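Side-chain contacts in C-type lectin domain family 4, member a4 (Mus musculus, PDB 3VYK), which probably serves as an inhibitory receptor of dendritic cells, binding N-glycans at the cell surface through a calcium-containing C-type lectin domain: residues V40-Q45 with Y61-L66; A46-I51 with V101-K106. One frame throughout, in Å; residues are numbered along the deposited sequence.

Interaction 1: V40-Q45 with Y61-L66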
ATOM      1  N   VAL A  40      -1.050  -0.458  -4.528  1.00 14.60           N
ATOM      2  CA  VAL A  40      -1.234  -1.888  -4.273  1.00 13.94           C
ATOM      3  C   VAL A  40      -2.488  -2.234  -3.464  1.00 13.49           C
ATOM      4  O   VAL A  40      -2.852  -1.549  -2.511  1.00 13.28           O
ATOM      5  CB  VAL A  40       0.042  -2.496  -3.656  1.00 14.17           C
ATOM      6  CG1 VAL A  40       0.276  -1.991  -2.239  1.00 14.14           C
ATOM      7  CG2 VAL A  40       0.010  -4.013  -3.722  1.00 15.42           C
ATOM      8  N   VAL A  41      -3.145  -3.307  -3.882  1.00 13.63           N
ATOM      9  CA  VAL A  41      -4.322  -3.834  -3.219  1.00 13.71           C
ATOM     10  C   VAL A  41      -3.942  -5.218  -2.703  1.00 13.71           C
ATOM     11  O   VAL A  41      -3.526  -6.070  -3.480  1.00 15.30           O
ATOM     12  CB  VAL A  41      -5.505  -3.907  -4.218  1.00 13.76           C
ATOM     13  CG1 VAL A  41      -6.649  -4.733  -3.659  1.00 13.86           C
ATOM     14  CG2 VAL A  41      -5.977  -2.496  -4.579  1.00 14.13           C
ATOM     15  N   ILE A  42      -4.054  -5.426  -1.392  1.00 13.17           N
ATOM     16  CA  ILE A  42      -3.456  -6.599  -0.742  0.75 13.22           C
ATOM     17  C   ILE A  42      -4.552  -7.551  -0.274  1.00 13.98           C
ATOM     18  O   ILE A  42      -5.380  -7.187   0.564  1.00 15.14           O
ATOM     19  CB  ILE A  42      -2.576  -6.147   0.437  0.75 12.51           C
ATOM     20  CG1 ILE A  42      -1.474  -5.207  -0.061  0.75 12.32           C
ATOM     21  CG2 ILE A  42      -1.953  -7.350   1.143  0.75 12.69           C
ATOM     22  CD1 ILE A  42      -0.716  -4.505   1.049  0.75 12.31           C
ATOM     23  N   HIS A  43      -4.552  -8.773  -0.813  1.00 15.01           N
ATOM     24  CA  HIS A  43      -5.641  -9.712  -0.526  1.00 16.09           C
ATOM     25  C   HIS A  43      -5.283 -10.950   0.250  1.00 15.45           C
ATOM     26  O   HIS A  43      -6.149 -11.784   0.504  1.00 16.44           O
ATOM     27  CB  HIS A  43      -6.394 -10.072  -1.800  1.00 18.23           C
ATOM     28  CG  HIS A  43      -7.385  -9.022  -2.230  1.00 19.17           C
ATOM     29  ND1 HIS A  43      -8.419  -8.642  -1.455  1.00 20.06           N
ATOM     30  CD2 HIS A  43      -7.470  -8.269  -3.399  1.00 19.93           C
ATOM     31  CE1 HIS A  43      -9.130  -7.687  -2.097  1.00 19.93           C
ATOM     32  NE2 HIS A  43      -8.544  -7.457  -3.280  1.00 20.09           N
ATOM     33  N   SER A  44      -4.030 -11.058   0.678  1.00 14.11           N
ATOM     34  CA  SER A  44      -3.576 -12.221   1.453  1.00 13.18           C
ATOM     35  C   SER A  44      -2.308 -11.897   2.204  1.00 12.48           C
ATOM     36  O   SER A  44      -1.588 -10.943   1.864  1.00 11.95           O
ATOM     37  CB  SER A  44      -3.310 -13.419   0.531  1.00 13.03           C
ATOM     38  OG  SER A  44      -2.221 -13.151  -0.351  1.00 13.98           O
ATOM     39  N   GLN A  45      -2.019 -12.706   3.225  1.00 12.49           N
ATOM     40  CA  GLN A  45      -0.729 -12.610   3.905  1.00 12.74           C
ATOM     41  C   GLN A  45       0.435 -12.920   2.966  1.00 12.43           C
ATOM     42  O   GLN A  45       1.491 -12.321   3.088  1.00 13.08           O
ATOM     43  CB  GLN A  45      -0.626 -13.483   5.159  1.00 13.32           C
ATOM     44  CG  GLN A  45       0.665 -13.178   5.910  1.00 14.77           C
ATOM     45  CD  GLN A  45       0.752 -13.756   7.307  1.00 15.53           C
ATOM     46  OE1 GLN A  45       1.862 -13.974   7.831  1.00 17.32           O
ATOM     47  NE2 GLN A  45      -0.393 -13.996   7.926  1.00 15.36           N
ATOM     48  N   TYR A  61       5.205   3.233   3.045  1.00 13.98           N
ATOM     49  CA  TYR A  61       4.733   3.027   1.682  1.00 13.47           C
ATOM     50  C   TYR A  61       3.217   3.068   1.601  1.00 13.09           C
ATOM     51  O   TYR A  61       2.535   2.240   2.215  1.00 13.38           O
ATOM     52  CB  TYR A  61       5.238   1.673   1.147  1.00 13.96           C
ATOM     53  CG  TYR A  61       6.748   1.553   1.124  1.00 14.68           C
ATOM     54  CD1 TYR A  61       7.449   1.767  -0.054  1.00 14.85           C
ATOM     55  CD2 TYR A  61       7.468   1.220   2.280  1.00 15.15           C
ATOM     56  CE1 TYR A  61       8.840   1.668  -0.086  1.00 15.54           C
ATOM     57  CE2 TYR A  61       8.857   1.119   2.260  1.00 15.60           C
ATOM     58  CZ  TYR A  61       9.527   1.340   1.065  1.00 15.85           C
ATOM     59  OH  TYR A  61      10.907   1.243   1.006  1.00 17.90           O
ATOM     60  N   PHE A  62       2.684   4.015   0.833  1.00 13.04           N
ATOM     61  CA  PHE A  62       1.246   4.079   0.599  1.00 13.12           C
ATOM     62  C   PHE A  62       0.760   2.825  -0.107  1.00 12.92           C
ATOM     63  O   PHE A  62       1.428   2.307  -1.026  1.00 13.70           O
ATOM     64  CB  PHE A  62       0.871   5.293  -0.261  1.00 13.15           C
ATOM     65  CG  PHE A  62       0.719   6.570   0.512  1.00 13.63           C
ATOM     66  CD1 PHE A  62      -0.188   6.662   1.568  1.00 13.70           C
ATOM     67  CD2 PHE A  62       1.447   7.693   0.150  1.00 13.83           C
ATOM     68  CE1 PHE A  62      -0.345   7.842   2.288  1.00 14.08           C
ATOM     69  CE2 PHE A  62       1.289   8.878   0.858  1.00 13.79           C
ATOM     70  CZ  PHE A  62       0.398   8.957   1.921  1.00 14.13           C
ATOM     71  N   ILE A  63      -0.408   2.362   0.330  1.00 12.44           N
ATOM     72  CA  ILE A  63      -1.141   1.301  -0.369  1.00 12.07           C
ATOM     73  C   ILE A  63      -2.484   1.841  -0.833  1.00 12.13           C
ATOM     74  O   ILE A  63      -2.843   2.977  -0.505  1.00 12.46           O
ATOM     75  CB  ILE A  63      -1.291   0.039   0.510  1.00 12.37           C
ATOM     76  CG1 ILE A  63      -2.213   0.298   1.710  1.00 12.13           C
ATOM     77  CG2 ILE A  63       0.086  -0.450   0.935  1.00 12.76           C
ATOM     78  CD1 ILE A  63      -2.504  -0.925   2.575  1.00 12.48           C
ATOM     79  N   GLY A  64      -3.231   1.051  -1.591  1.00 12.35           N
ATOM     80  CA  GLY A  64      -4.480   1.518  -2.185  1.00 12.41           C
ATOM     81  C   GLY A  64      -5.716   1.367  -1.316  1.00 12.95           C
ATOM     82  O   GLY A  64      -6.773   0.995  -1.822  1.00 13.44           O
ATOM     83  N   LEU A  65      -5.585   1.658  -0.019  1.00 12.74           N
ATOM     84  CA  LEU A  65      -6.671   1.477   0.944  1.00 12.93           C
ATOM     85  C   LEU A  65      -7.063   2.831   1.508  1.00 13.25           C
ATOM     86  O   LEU A  65      -6.198   3.584   1.957  1.00 13.42           O
ATOM     87  CB  LEU A  65      -6.216   0.542   2.078  1.00 13.31           C
ATOM     88  CG  LEU A  65      -7.306   0.050   3.031  1.00 12.94           C
ATOM     89  CD1 LEU A  65      -8.359  -0.776   2.301  1.00 13.79           C
ATOM     90  CD2 LEU A  65      -6.698  -0.742   4.186  1.00 13.60           C
ATOM     91  N   LEU A  66      -8.359   3.124   1.495  1.00 13.58           N
ATOM     92  CA  LEU A  66      -8.874   4.433   1.920  0.50 13.34           C
ATOM     93  C   LEU A  66     -10.055   4.314   2.865  1.00 13.48           C
ATOM     94  O   LEU A  66     -10.870   3.425   2.718  1.00 13.99           O
ATOM     95  CB  LEU A  66      -9.341   5.224   0.704  1.00 15.16           C
ATOM     96  CG  LEU A  66      -8.292   5.517  -0.361  1.00 15.88           C
ATOM     97  CD1 LEU A  66      -8.974   6.071  -1.598  1.00 18.06           C
ATOM     98  CD2 LEU A  66      -7.252   6.488   0.163  1.00 16.67           C
TER

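Interaction 2: A46-I51 with V101-K106. With NAG (2-acetamido-2-deoxy-beta-D-glucopyranose), chain B.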
ATOM      1  N   ALA A  46       0.239 -13.847   2.025  1.00 12.73           N
ATOM      2  CA  ALA A  46       1.274 -14.116   1.027  1.00 12.43           C
ATOM      3  C   ALA A  46       1.655 -12.846   0.287  1.00 12.38           C
ATOM      4  O   ALA A  46       2.830 -12.557   0.156  1.00 12.79           O
ATOM      5  CB  ALA A  46       0.835 -15.198   0.050  1.00 12.69           C
ATOM      6  N   GLU A  47       0.659 -12.091  -0.177  1.00 13.16           N
ATOM      7  CA  GLU A  47       0.930 -10.814  -0.838  1.00 13.40           C
ATOM      8  C   GLU A  47       1.597  -9.817   0.105  1.00 12.51           C
ATOM      9  O   GLU A  47       2.591  -9.200  -0.268  1.00 12.77           O
ATOM     10  CB  GLU A  47      -0.347 -10.198  -1.395  1.00 14.69           C
ATOM     11  CG  GLU A  47      -0.972 -10.968  -2.542  1.00 17.48           C
ATOM     12  CD  GLU A  47      -2.422 -10.606  -2.689  1.00 19.55           C
ATOM     13  OE1 GLU A  47      -2.711  -9.417  -2.903  1.00 17.65           O
ATOM     14  OE2 GLU A  47      -3.274 -11.517  -2.548  1.00 22.52           O
ATOM     15  N   GLN A  48       1.038  -9.656   1.310  1.00 12.07           N
ATOM     16  CA  GLN A  48       1.634  -8.780   2.327  1.00 12.28           C
ATOM     17  C   GLN A  48       3.117  -9.103   2.566  1.00 12.63           C
ATOM     18  O   GLN A  48       3.959  -8.217   2.497  1.00 12.55           O
ATOM     19  CB  GLN A  48       0.848  -8.873   3.640  1.00 12.39           C
ATOM     20  CG  GLN A  48       1.483  -8.122   4.804  1.00 12.68           C
ATOM     21  CD  GLN A  48       1.255  -6.626   4.755  1.00 12.73           C
ATOM     22  OE1 GLN A  48       0.550  -6.113   3.888  1.00 13.22           O
ATOM     23  NE2 GLN A  48       1.865  -5.918   5.705  1.00 13.90           N
ATOM     24  N   ASP A  49       3.429 -10.381   2.817  1.00 12.81           N
ATOM     25  CA  ASP A  49       4.806 -10.793   3.095  1.00 13.22           C
ATOM     26  C   ASP A  49       5.730 -10.663   1.872  1.00 12.79           C
ATOM     27  O   ASP A  49       6.913 -10.334   2.012  1.00 12.92           O
ATOM     28  CB  ASP A  49       4.841 -12.229   3.631  1.00 13.97           C
ATOM     29  CG  ASP A  49       4.320 -12.352   5.053  1.00 14.66           C
ATOM     30  OD1 ASP A  49       4.187 -11.336   5.756  1.00 15.86           O
ATOM     31  OD2 ASP A  49       4.040 -13.482   5.488  1.00 15.95           O
ATOM     32  N   PHE A  50       5.194 -10.914   0.679  1.00 12.61           N
ATOM     33  CA  PHE A  50       5.951 -10.665  -0.544  1.00 13.06           C
ATOM     34  C   PHE A  50       6.317  -9.180  -0.634  1.00 13.22           C
ATOM     35  O   PHE A  50       7.465  -8.828  -0.895  1.00 13.28           O
ATOM     36  CB  PHE A  50       5.194 -11.107  -1.805  1.00 13.34           C
ATOM     37  CG  PHE A  50       5.864 -10.650  -3.077  1.00 13.59           C
ATOM     38  CD1 PHE A  50       5.471  -9.466  -3.715  1.00 14.17           C
ATOM     39  CD2 PHE A  50       6.930 -11.379  -3.611  1.00 14.56           C
ATOM     40  CE1 PHE A  50       6.115  -9.040  -4.866  1.00 14.75           C
ATOM     41  CE2 PHE A  50       7.565 -10.957  -4.752  1.00 14.94           C
ATOM     42  CZ  PHE A  50       7.169  -9.783  -5.376  1.00 14.98           C
ATOM     43  N   ILE A  51       5.329  -8.317  -0.420  1.00 13.01           N
ATOM     44  CA  ILE A  51       5.561  -6.884  -0.541  1.00 13.73           C
ATOM     45  C   ILE A  51       6.594  -6.416   0.480  1.00 13.78           C
ATOM     46  O   ILE A  51       7.573  -5.753   0.106  1.00 14.72           O
ATOM     47  CB  ILE A  51       4.250  -6.087  -0.425  1.00 13.80           C
ATOM     48  CG1 ILE A  51       3.367  -6.337  -1.655  1.00 13.85           C
ATOM     49  CG2 ILE A  51       4.535  -4.593  -0.254  1.00 14.60           C
ATOM     50  CD1 ILE A  51       1.898  -6.060  -1.416  1.00 14.35           C
ATOM     51  N   VAL A 101      -3.459   4.923   4.120  1.00 12.19           N
ATOM     52  CA  VAL A 101      -2.779   3.832   4.823  1.00 12.15           C
ATOM     53  C   VAL A 101      -1.391   3.600   4.250  1.00 11.76           C
ATOM     54  O   VAL A 101      -1.213   3.537   3.016  1.00 12.32           O
ATOM     55  CB  VAL A 101      -3.598   2.523   4.721  1.00 11.71           C
ATOM     56  CG1 VAL A 101      -2.912   1.371   5.467  1.00 12.40           C
ATOM     57  CG2 VAL A 101      -5.013   2.703   5.248  1.00 12.43           C
ATOM     58  N   ILE A 102      -0.413   3.468   5.152  1.00 11.61           N
ATOM     59  CA  ILE A 102       0.917   3.025   4.769  1.00 12.02           C
ATOM     60  C   ILE A 102       1.280   1.697   5.412  1.00 12.19           C
ATOM     61  O   ILE A 102       0.778   1.345   6.482  1.00 11.78           O
ATOM     62  CB  ILE A 102       2.041   4.048   5.121  1.00 12.13           C
ATOM     63  CG1 ILE A 102       2.085   4.361   6.627  1.00 12.80           C
ATOM     64  CG2 ILE A 102       1.915   5.288   4.246  1.00 13.34           C
ATOM     65  CD1 ILE A 102       3.273   5.217   7.046  1.00 12.89           C
ATOM     66  N   ILE A 103       2.160   0.977   4.728  1.00 12.50           N
ATOM     67  CA  ILE A 103       2.949  -0.082   5.340  1.00 13.23           C
ATOM     68  C   ILE A 103       4.188   0.592   5.929  1.00 13.46           C
ATOM     69  O   ILE A 103       4.910   1.307   5.232  1.00 14.47           O
ATOM     70  CB  ILE A 103       3.376  -1.137   4.298  1.00 13.72           C
ATOM     71  CG1 ILE A 103       2.149  -1.832   3.710  1.00 14.05           C
ATOM     72  CG2 ILE A 103       4.328  -2.160   4.916  1.00 14.18           C
ATOM     73  CD1 ILE A 103       2.470  -2.803   2.590  1.00 14.01           C
ATOM     74  N   ASN A 104       4.432   0.360   7.210  1.00 13.53           N
ATOM     75  CA  ASN A 104       5.697   0.777   7.829  1.00 14.47           C
ATOM     76  C   ASN A 104       6.195  -0.249   8.838  1.00 15.01           C
ATOM     77  O   ASN A 104       5.482  -1.200   9.204  1.00 13.95           O
ATOM     78  CB  ASN A 104       5.624   2.217   8.409  1.00 14.78           C
ATOM     79  CG  ASN A 104       4.680   2.348   9.597  1.00 14.95           C
ATOM     80  OD1 ASN A 104       4.030   1.403  10.003  1.00 15.68           O
ATOM     81  ND2 ASN A 104       4.596   3.559  10.163  1.00 15.35           N
ATOM     82  N   HIS A 105       7.444  -0.068   9.258  1.00 15.95           N
ATOM     83  CA  HIS A 105       8.104  -1.033  10.113  1.00 18.12           C
ATOM     84  C   HIS A 105       8.313  -0.514  11.505  1.00 19.12           C
ATOM     85  O   HIS A 105       8.701   0.639  11.692  1.00 19.68           O
ATOM     86  CB  HIS A 105       9.431  -1.427   9.494  1.00 18.84           C
ATOM     87  CG  HIS A 105      10.069  -2.608  10.157  1.00 19.55           C
ATOM     88  ND1 HIS A 105      10.981  -2.478  11.149  1.00 21.25           N
ATOM     89  CD2 HIS A 105       9.887  -3.971   9.959  1.00 20.14           C
ATOM     90  CE1 HIS A 105      11.371  -3.701  11.554  1.00 21.28           C
ATOM     91  NE2 HIS A 105      10.699  -4.615  10.831  1.00 21.45           N
ATOM     92  N   LYS A 106       8.030  -1.369  12.481  1.00 20.51           N
ATOM     93  CA  LYS A 106       8.183  -1.047  13.903  1.00 22.68           C
ATOM     94  C   LYS A 106       8.925  -2.197  14.574  1.00 24.71           C
ATOM     95  O   LYS A 106       9.315  -3.155  13.908  1.00 25.77           O
ATOM     96  CB  LYS A 106       6.813  -0.790  14.558  1.00 22.70           C
ATOM     97  CG  LYS A 106       6.109   0.445  14.017  1.00 22.02           C
ATOM     98  CD  LYS A 106       4.665   0.617  14.488  1.00 21.88           C
ATOM     99  CE  LYS A 106       4.579   1.266  15.859  1.00 22.81           C
ATOM    100  NZ  LYS A 106       3.174   1.668  16.111  1.00 21.06           N
TER
HETATM  101  C1  NAG B   3       3.273   8.183  11.843  1.00 15.21           C
HETATM  102  C2  NAG B   3       4.264   7.061  11.500  1.00 16.32           C
HETATM  103  C3  NAG B   3       5.334   7.535  10.517  1.00 17.46           C
HETATM  104  C4  NAG B   3       4.696   8.261   9.331  1.00 17.41           C
HETATM  105  C5  NAG B   3       3.694   9.325   9.796  1.00 16.36           C
HETATM  106  C6  NAG B   3       2.906   9.931   8.643  1.00 16.13           C
HETATM  107  C7  NAG B   3       4.375   5.426  13.324  1.00 17.19           C
HETATM  108  C8  NAG B   3       4.971   5.087  14.654  1.00 17.73           C
HETATM  109  N2  NAG B   3       4.787   6.562  12.761  1.00 17.08           N
HETATM  110  O3  NAG B   3       6.050   6.410  10.042  1.00 19.66           O
HETATM  111  O4  NAG B   3       5.689   8.860   8.536  1.00 18.12           O
HETATM  112  O5  NAG B   3       2.735   8.731  10.651  1.00 15.34           O
HETATM  113  O6  NAG B   3       3.584  11.014   8.042  1.00 17.15           O
HETATM  114  O7  NAG B   3       3.536   4.681  12.799  1.00 17.24           O

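Interaction 1: V40-Q45 with Y61-L66
V40 and I63 meet methyl to methyl: CG1 of V40 lies 3.5 Å from CG2 of I63, with the two side chains slanting across one another. V40 turns that branch inward by seating CG1 between its own backbone N and carbonyl carbon (chi1 69°), and the same methyl also brushes CB of I63 at 3.8 Å. I42 reaches the same methyl of I63 too: its extended chain carries CD1 to 4.1 Å from CG2 of I63, crossing the I63 side chain at about a right angle. One isoleucine branch is thus shared by two residues of the 40-45 loop.

Beside this apolar patch sits the single hydrogen bond between the segments. G64 N donates to V40 O over 2.8 Å, nearly straight at 160°, with the donor tilted 23° from the carbonyl plane. Its position is set by the backbone: the chain turns a corner at G64, and with no side chain there the V40 carbonyl can lie close against it. I63 O is held on the far side of the same corner by NE1 of W25.

F62, I63, G64 and L65 occupy the place of the WIGL motif of C-type lectins, a core element of the fold, with phenylalanine in place of the tryptophan. F62 itself meets W25 and H121 edge-to-face.

All four touching residues are buried near the middle of the domain. The loop leaves strand 38-39, whose neighbour 121-128 bonds V40 through V124, and leads into helix 45-53, where S44 is the N-cap. That helix covers V40 and I42 with I51, while I63 rests on V101 and I103 of strand 100-106.

Interaction 2: A46-I51 with V101-K106
Q48 OE1, the polar atom at this contact, accepts a hydrogen bond from NE1 of W112, and the CD1 methyl of I103 packs against it at 4.0 Å without bonding. The glutamine reaches that spot by a bend at chi2 (78°), which swings its amide off the helix toward the strand, while I103 comes from the opposite direction. The same CD1 also meets CG2 of I51 at 3.9 Å, and here the two isoleucines cross at roughly a right angle. I103 stretches out fully (chi2 175°), placing its terminal methyl between Q48 and I51, three residues apart on the helix. W110 and W112 of strand 109-115 pack on I103 as well.

Along the strand the side chains alternate, and N104 faces the other way, into the glycan pocket. Its ND2 donates to O7 of the N-acetylglucosamine at 3.1 Å and to O3 of the same sugar at 3.2 Å, both N-H...O angles being 150°. The acetamido carbonyl and a ring hydroxyl are thereby read by one amide nitrogen. I102 CD1 and K106 CE add looser contacts, lying 4.1 Å from C4 and 4.0 Å from C8 of the sugar, and D119 and H121 bond it too.

No hydrogen bond joins helix and strand directly. Their contact is one of methyl packing, in which the buried glutamine oxygen is satisfied by the tryptophan of the family's WND motif, whereas the polar recognition chemistry sits on the sugar-facing side of the strand.

How the interactions relate
Interactions 1 and 2 lie 8 Å apart, centre to centre, and share one hydrophobic core. Strands 61-67 and 100-106 are antiparallel neighbours, joined where I103 N lies 2.8 Å from Y61 O and I63 N lies 3.0 Å from V101 O, both probable hydrogen bonds. Their side chains also meet: I63 CG2 is 3.7 Å from I103 CD1. Helix 45-53 closes the group, with I51 CD1 3.9 Å from I42 CD1. The I63 side chain is about 12 Å from the calcium ion and that of I103 about 13 Å, so this shared core lies behind the site; only interaction 2 touches the glycan, through its strand.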